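Local coordinates for beta-glucanase (Podospora anserina, PDB 4LE4), which probably hydrolyses beta-glucans as a fungal glycoside hydrolase of family GH131, at residues Thr2-Arg8 / Gly228-Gly234; Gly93-Phe99 / Val165-Phe171. The contacts are given in a common frame with arbitrary orientation. Numbering follows the deposited sequence.

Interaction 1 of 2, residues Thr2-Arg8 / Gly228-Gly234; sequences TILWDGR and GVYIESG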
loop_
_atom_site.group_PDB
_atom_site.type_symbol
_atom_site.label_atom_id
_atom_site.label_comp_id
_atom_site.label_asym_id
_atom_site.label_seq_id
_atom_site.Cartn_x
_atom_site.Cartn_y
_atom_site.Cartn_z
ATOM N N THR A 2 5.128 -10.663 16.355
ATOM C CA THR A 2 4.167 -9.901 17.140
ATOM C C THR A 2 3.516 -8.852 16.261
ATOM O O THR A 2 4.205 -7.999 15.710
ATOM C CB THR A 2 4.839 -9.131 18.280
ATOM O OG1 THR A 2 5.535 -10.039 19.138
ATOM C CG2 THR A 2 3.793 -8.371 19.078
ATOM N N ILE A 3 2.197 -8.893 16.139
ATOM C CA ILE A 3 1.516 -7.895 15.316
ATOM C C ILE A 3 1.395 -6.620 16.116
ATOM O O ILE A 3 0.738 -6.615 17.163
ATOM C CB ILE A 3 0.100 -8.328 14.934
ATOM C CG1 ILE A 3 0.173 -9.561 14.047
ATOM C CG2 ILE A 3 -0.637 -7.152 14.238
ATOM C CD1 ILE A 3 -1.194 -10.190 13.734
ATOM N N LEU A 4 2.007 -5.541 15.632
ATOM C CA LEU A 4 1.941 -4.259 16.317
ATOM C C LEU A 4 0.666 -3.534 15.938
ATOM O O LEU A 4 0.062 -2.837 16.751
ATOM C CB LEU A 4 3.124 -3.369 15.924
ATOM C CG LEU A 4 4.522 -3.852 16.286
ATOM C CD1 LEU A 4 5.545 -2.853 15.778
ATOM C CD2 LEU A 4 4.627 -3.986 17.800
ATOM N N TRP A 5 0.271 -3.674 14.679
ATOM C CA TRP A 5 -0.935 -3.020 14.205
ATOM C C TRP A 5 -1.514 -3.859 13.064
ATOM O O TRP A 5 -0.786 -4.369 12.212
ATOM C CB TRP A 5 -0.620 -1.594 13.741
ATOM C CG TRP A 5 -1.739 -0.959 12.940
ATOM C CD1 TRP A 5 -2.808 -0.264 13.419
ATOM C CD2 TRP A 5 -1.860 -0.955 11.509
ATOM N NE1 TRP A 5 -3.593 0.190 12.372
ATOM C CE2 TRP A 5 -3.028 -0.226 11.189
ATOM C CE3 TRP A 5 -1.084 -1.491 10.468
ATOM C CZ2 TRP A 5 -3.453 -0.014 9.856
ATOM C CZ3 TRP A 5 -1.513 -1.276 9.110
ATOM C CH2 TRP A 5 -2.682 -0.546 8.843
ATOM N N ASP A 6 -2.830 -4.034 13.103
ATOM C CA ASP A 6 -3.548 -4.845 12.126
ATOM C C ASP A 6 -4.428 -3.979 11.219
ATOM O O ASP A 6 -5.399 -3.345 11.671
ATOM C CB ASP A 6 -4.427 -5.856 12.863
ATOM C CG ASP A 6 -4.799 -7.038 12.009
ATOM O OD1 ASP A 6 -4.965 -6.848 10.778
ATOM O OD2 ASP A 6 -4.958 -8.158 12.571
ATOM N N GLY A 7 -4.110 -3.981 9.922
ATOM C CA GLY A 7 -4.900 -3.179 9.019
ATOM C C GLY A 7 -5.639 -4.055 8.037
ATOM O O GLY A 7 -5.947 -3.608 6.940
ATOM N N ARG A 8 -5.973 -5.276 8.440
ATOM C CA ARG A 8 -6.650 -6.179 7.533
ATOM C C ARG A 8 -8.161 -6.048 7.409
ATOM O O ARG A 8 -8.759 -6.798 6.663
ATOM C CB ARG A 8 -6.243 -7.607 7.866
ATOM C CG ARG A 8 -4.784 -7.820 7.477
ATOM C CD ARG A 8 -4.264 -9.144 7.886
ATOM N NE ARG A 8 -4.245 -9.363 9.332
ATOM C CZ ARG A 8 -3.856 -10.505 9.886
ATOM N NH1 ARG A 8 -3.853 -10.645 11.209
ATOM N NH2 ARG A 8 -3.483 -11.521 9.115
ATOM N N GLY A 228 -4.220 -8.068 3.450
ATOM C CA GLY A 228 -3.064 -8.410 4.251
ATOM C C GLY A 228 -2.177 -7.260 4.681
ATOM O O GLY A 228 -0.979 -7.428 4.777
ATOM N N VAL A 229 -2.758 -6.118 4.968
ATOM C CA VAL A 229 -1.977 -4.972 5.413
ATOM C C VAL A 229 -1.814 -5.031 6.942
ATOM O O VAL A 229 -2.800 -5.008 7.649
ATOM C CB VAL A 229 -2.708 -3.670 5.080
ATOM C CG1 VAL A 229 -1.862 -2.460 5.562
ATOM C CG2 VAL A 229 -2.983 -3.593 3.533
ATOM N N TYR A 230 -0.589 -5.130 7.434
ATOM C CA TYR A 230 -0.338 -5.151 8.884
ATOM C C TYR A 230 1.143 -4.888 9.152
ATOM O O TYR A 230 1.984 -4.937 8.248
ATOM C CB TYR A 230 -0.800 -6.487 9.525
ATOM C CG TYR A 230 -0.011 -7.733 9.142
ATOM C CD1 TYR A 230 0.984 -8.235 9.991
ATOM C CD2 TYR A 230 -0.272 -8.426 7.948
ATOM C CE1 TYR A 230 1.700 -9.399 9.667
ATOM C CE2 TYR A 230 0.442 -9.589 7.618
ATOM C CZ TYR A 230 1.423 -10.060 8.493
ATOM O OH TYR A 230 2.111 -11.210 8.209
ATOM N N ILE A 231 1.456 -4.570 10.395
ATOM C CA ILE A 231 2.826 -4.258 10.777
ATOM C C ILE A 231 3.214 -5.150 11.944
ATOM O O ILE A 231 2.473 -5.251 12.917
ATOM C CB ILE A 231 2.947 -2.802 11.212
ATOM C CG1 ILE A 231 2.629 -1.864 10.027
ATOM C CG2 ILE A 231 4.375 -2.559 11.712
ATOM C CD1 ILE A 231 2.347 -0.382 10.459
ATOM N N GLU A 232 4.375 -5.791 11.849
ATOM C CA GLU A 232 4.801 -6.692 12.914
ATOM C C GLU A 232 6.270 -6.455 13.285
ATOM O O GLU A 232 7.030 -5.835 12.531
ATOM C CB GLU A 232 4.552 -8.146 12.473
ATOM C CG GLU A 232 5.687 -8.789 11.767
ATOM C CD GLU A 232 5.366 -10.138 11.135
ATOM O OE1 GLU A 232 4.701 -10.987 11.751
ATOM O OE2 GLU A 232 5.821 -10.356 10.004
ATOM N N SER A 233 6.661 -6.913 14.470
ATOM C CA SER A 233 8.048 -6.748 14.884
ATOM C C SER A 233 8.570 -8.081 15.356
ATOM O O SER A 233 7.798 -9.028 15.514
ATOM C CB SER A 233 8.172 -5.747 16.028
ATOM O OG SER A 233 7.415 -6.195 17.134
ATOM N N GLY A 234 9.884 -8.131 15.580
ATOM C CA GLY A 234 10.538 -9.336 16.043
ATOM C C GLY A 234 10.126 -10.578 15.282
ATOM O O GLY A 234 9.215 -11.288 15.703
HETATM O O HOH W 1 -5.499 -5.232 4.462
HETATM O O HOH W 2 -7.476 -7.289 4.163
#

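Interaction 2 of 2, residues Gly93-Phe99 / Val165-Phe171; sequences GKVYYHF and VAYEIDF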
loop_
_atom_site.group_PDB
_atom_site.type_symbol
_atom_site.label_atom_id
_atom_site.label_comp_id
_atom_site.label_asym_id
_atom_site.label_seq_id
_atom_site.Cartn_x
_atom_site.Cartn_y
_atom_site.Cartn_z
ATOM N N GLY A 93 13.218 0.862 15.777
ATOM C CA GLY A 93 13.832 -0.444 15.679
ATOM C C GLY A 93 13.565 -1.141 14.361
ATOM O O GLY A 93 13.411 -0.497 13.310
ATOM N N LYS A 94 13.530 -2.467 14.415
ATOM C CA LYS A 94 13.285 -3.244 13.211
ATOM C C LYS A 94 11.822 -3.617 13.186
ATOM O O LYS A 94 11.297 -4.254 14.111
ATOM C CB LYS A 94 14.167 -4.503 13.177
ATOM C CG LYS A 94 14.319 -5.120 11.771
ATOM C CD LYS A 94 14.685 -6.607 11.869
ATOM C CE LYS A 94 13.596 -7.337 12.681
ATOM N NZ LYS A 94 13.788 -8.804 12.902
ATOM N N VAL A 95 11.165 -3.225 12.098
ATOM C CA VAL A 95 9.728 -3.439 11.926
ATOM C C VAL A 95 9.468 -3.923 10.504
ATOM O O VAL A 95 10.177 -3.517 9.587
ATOM C CB VAL A 95 8.980 -2.099 12.106
ATOM C CG1 VAL A 95 7.486 -2.327 12.082
ATOM C CG2 VAL A 95 9.419 -1.430 13.406
ATOM N N TYR A 96 8.477 -4.797 10.321
ATOM C CA TYR A 96 8.141 -5.293 8.984
ATOM C C TYR A 96 6.782 -4.747 8.582
ATOM O O TYR A 96 5.800 -4.926 9.309
ATOM C CB TYR A 96 8.061 -6.812 8.979
ATOM C CG TYR A 96 9.362 -7.469 9.360
ATOM C CD1 TYR A 96 10.357 -7.700 8.405
ATOM C CD2 TYR A 96 9.591 -7.863 10.664
ATOM C CE1 TYR A 96 11.560 -8.328 8.761
ATOM C CE2 TYR A 96 10.780 -8.473 11.031
ATOM C CZ TYR A 96 11.752 -8.703 10.082
ATOM O OH TYR A 96 12.928 -9.305 10.478
ATOM N N TYR A 97 6.718 -4.101 7.420
ATOM C CA TYR A 97 5.469 -3.508 6.944
ATOM C C TYR A 97 4.913 -4.366 5.817
ATOM O O TYR A 97 5.491 -4.426 4.740
ATOM C CB TYR A 97 5.720 -2.104 6.414
ATOM C CG TYR A 97 5.795 -1.051 7.471
ATOM C CD1 TYR A 97 6.811 -1.075 8.424
ATOM C CD2 TYR A 97 4.866 -0.011 7.507
ATOM C CE1 TYR A 97 6.892 -0.069 9.389
ATOM C CE2 TYR A 97 4.937 0.993 8.464
ATOM C CZ TYR A 97 5.959 0.958 9.401
ATOM O OH TYR A 97 6.063 1.994 10.318
ATOM N N HIS A 98 3.789 -5.021 6.068
ATOM C CA HIS A 98 3.180 -5.917 5.086
ATOM C C HIS A 98 2.006 -5.335 4.301
ATOM O O HIS A 98 1.260 -4.487 4.784
ATOM C CB HIS A 98 2.566 -7.149 5.770
ATOM C CG HIS A 98 3.539 -8.144 6.318
ATOM N ND1 HIS A 98 4.084 -8.044 7.584
ATOM C CD2 HIS A 98 3.992 -9.311 5.803
ATOM C CE1 HIS A 98 4.839 -9.106 7.819
ATOM N NE2 HIS A 98 4.794 -9.891 6.756
ATOM N N PHE A 99 1.835 -5.840 3.087
ATOM C CA PHE A 99 0.674 -5.507 2.252
ATOM C C PHE A 99 0.682 -6.341 0.993
ATOM O O PHE A 99 1.731 -6.786 0.547
ATOM C CB PHE A 99 0.543 -4.013 1.906
ATOM C CG PHE A 99 1.678 -3.457 1.058
ATOM C CD1 PHE A 99 2.872 -3.103 1.656
ATOM C CD2 PHE A 99 1.537 -3.293 -0.339
ATOM C CE1 PHE A 99 3.935 -2.595 0.905
ATOM C CE2 PHE A 99 2.624 -2.769 -1.116
ATOM C CZ PHE A 99 3.811 -2.427 -0.480
ATOM N N VAL A 165 4.106 -8.024 -0.281
ATOM C CA VAL A 165 5.335 -7.301 0.046
ATOM C C VAL A 165 5.512 -7.116 1.558
ATOM O O VAL A 165 4.531 -7.088 2.316
ATOM C CB VAL A 165 5.252 -5.849 -0.526
ATOM C CG1 VAL A 165 6.459 -4.988 -0.063
ATOM C CG2 VAL A 165 5.138 -5.884 -2.052
ATOM N N ALA A 166 6.768 -7.087 1.996
ATOM C CA ALA A 166 7.044 -6.694 3.354
ATOM C C ALA A 166 8.272 -5.790 3.270
ATOM O O ALA A 166 9.298 -6.193 2.707
ATOM C CB ALA A 166 7.324 -7.885 4.272
ATOM N N TYR A 167 8.152 -4.549 3.759
ATOM C CA TYR A 167 9.327 -3.661 3.816
ATOM C C TYR A 167 9.990 -4.049 5.150
ATOM O O TYR A 167 9.319 -4.032 6.163
ATOM C CB TYR A 167 8.944 -2.199 3.984
ATOM C CG TYR A 167 8.123 -1.581 2.897
ATOM C CD1 TYR A 167 8.313 -1.936 1.570
ATOM C CD2 TYR A 167 7.203 -0.571 3.198
ATOM C CE1 TYR A 167 7.604 -1.288 0.550
ATOM C CE2 TYR A 167 6.485 0.085 2.193
ATOM C CZ TYR A 167 6.694 -0.279 0.865
ATOM O OH TYR A 167 5.999 0.371 -0.153
ATOM N N GLU A 168 11.265 -4.414 5.128
ATOM C CA GLU A 168 12.012 -4.755 6.353
ATOM C C GLU A 168 12.705 -3.440 6.706
ATOM O O GLU A 168 13.702 -3.059 6.086
ATOM C CB GLU A 168 13.054 -5.836 6.046
ATOM C CG GLU A 168 14.022 -6.064 7.228
ATOM C CD GLU A 168 14.974 -7.232 7.054
ATOM O OE1 GLU A 168 15.091 -7.783 5.943
ATOM O OE2 GLU A 168 15.630 -7.595 8.058
ATOM N N ILE A 169 12.171 -2.721 7.683
ATOM C CA ILE A 169 12.748 -1.434 7.984
ATOM C C ILE A 169 13.473 -1.438 9.335
ATOM O O ILE A 169 12.912 -1.875 10.331
ATOM C CB ILE A 169 11.641 -0.353 8.011
ATOM C CG1 ILE A 169 10.791 -0.453 6.721
ATOM C CG2 ILE A 169 12.275 1.054 8.160
ATOM C CD1 ILE A 169 9.723 0.595 6.586
ATOM N N ASP A 170 14.712 -0.968 9.343
ATOM C CA ASP A 170 15.446 -0.839 10.602
ATOM C C ASP A 170 15.545 0.659 10.798
ATOM O O ASP A 170 16.407 1.307 10.194
ATOM C CB ASP A 170 16.857 -1.429 10.510
ATOM C CG ASP A 170 17.545 -1.489 11.881
ATOM O OD1 ASP A 170 17.178 -0.683 12.767
ATOM O OD2 ASP A 170 18.445 -2.338 12.065
ATOM N N PHE A 171 14.670 1.222 11.626
ATOM C CA PHE A 171 14.673 2.664 11.849
ATOM C C PHE A 171 15.886 3.161 12.651
ATOM O O PHE A 171 16.165 4.351 12.684
ATOM C CB PHE A 171 13.388 3.076 12.547
ATOM C CG PHE A 171 12.164 2.957 11.685
ATOM C CD1 PHE A 171 11.809 3.990 10.814
ATOM C CD2 PHE A 171 11.357 1.827 11.755
ATOM C CE1 PHE A 171 10.656 3.901 10.015
ATOM C CE2 PHE A 171 10.203 1.719 10.969
ATOM C CZ PHE A 171 9.850 2.772 10.088
#

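Interaction 1 of 2, residues Thr2-Arg8 / Gly228-Gly234
Ile231, Trp5 and Tyr230, the residues most covered here, illustrate how an N-terminal strand can be stitched to a late strand of the same chain without keeping perfect register. Ile231 sits at the irregularity: its O accepts from Leu4 N (2.8 Å) and from Trp5 N (3.2 Å), while its own N donates to Trp5 O (2.9 Å). Two residues opposite one is a classic beta bulge, and it shifts the antiparallel pairing by one between Ile3–Glu232 and Trp5–Ile231. Before the bulge, Ser233 N donates to Thr2 O at 3.0 Å.

The Trp5 indole lies on the same face of the sheet as Ile231, with Trp5 CE3 3.6 Å from Ile231 CD1; its edge meets Val229, Trp5 CZ3 to Val229 CG1 being 3.8 Å. Trp5 NE1 hydrogen-bonds to Pro29 O. On the other face, Tyr230 offers its ring to Arg8 in a cation-pi contact, Arg8 CZ standing 5.0 Å from the ring centroid. A salt bridge with Asp6 (Arg8 NE to Asp6 OD1, 3.0 Å) holds the guanidinium there, and Asp6 OD1 also accepts from Arg8 N at 3.0 Å, forming an Asx turn. One water joins Gly7 O to Val229 N. Such a bulged antiparallel pairing, joining the N-terminal strand to a late strand within one sheet, is consistent with the concanavalin-like beta-sandwich of this clan.

Interaction 2 of 2, residues Gly93-Phe99 / Val165-Phe171
At the apolar centre, Phe99, Tyr97, Val165, Tyr167 and Ile169 share one face of an antiparallel strand pair. Phe99 turns its edge to the face of Tyr167 in an offset edge-to-face stack, centroids 5.3 Å apart, while Val165 CB rests over the Phe99 ring in a CH-pi contact, 3.9 Å from its centroid. Farther along, Tyr97 CD1 meets Ile169 CD1 at 3.8 Å, and Val95 CG2 lies 4.1 Å from Phe171 CE2. Tyr167 OH hydrogen-bonds to Ala118 O.

The backbones keep regular register throughout. Tyr97 and Tyr167 exchange N-H...O bonds (Tyr97 N to Tyr167 O 2.9 Å, Tyr167 N to Tyr97 O 2.8 Å), as do the Val95–Ile169 and Phe99–Val165 pairs, and Phe171 N to Gly93 O adds a last bond of 2.7 Å.

The opposite face is more polar: Ala166 CB lies over the His98 ring in a CH-pi contact, 4.1 Å from its centroid, Tyr96 CE1 touches Glu168 CG at 3.7 Å, and Lys94 NZ donates to Tyr96 OH at 2.6 Å. Glu168 OE1 forms a salt bridge with Arg189 and accepts a hydrogen bond from Trp179 NE1. The arrangement is consistent with a concanavalin-like beta-sandwich, the aromatic face packed against strand 115-120 of the second sheet.

Interactions 1 and 2 are two seams of one antiparallel sheet, separated by the seam between strands 222-233 and 94-102, with centres about 10 Å apart. Strand 222-233 of interaction 1 pairs with strand 94-102 of interaction 2, giving the order 2-6, 222-233, 94-102, 163-170. Probable hydrogen bonds from His98 N to Tyr230 O and from Tyr96 N to Glu232 O, both 2.8 Å, join them, and the rings of Tyr230 and His98 stack. On the other face, Ile231 CG2 packs on Val95 CG1 at 3.1 Å. Along the chain, interaction 2 is nested within the long loop that interaction 1 closes, so sheet neighbours come from distant sequence.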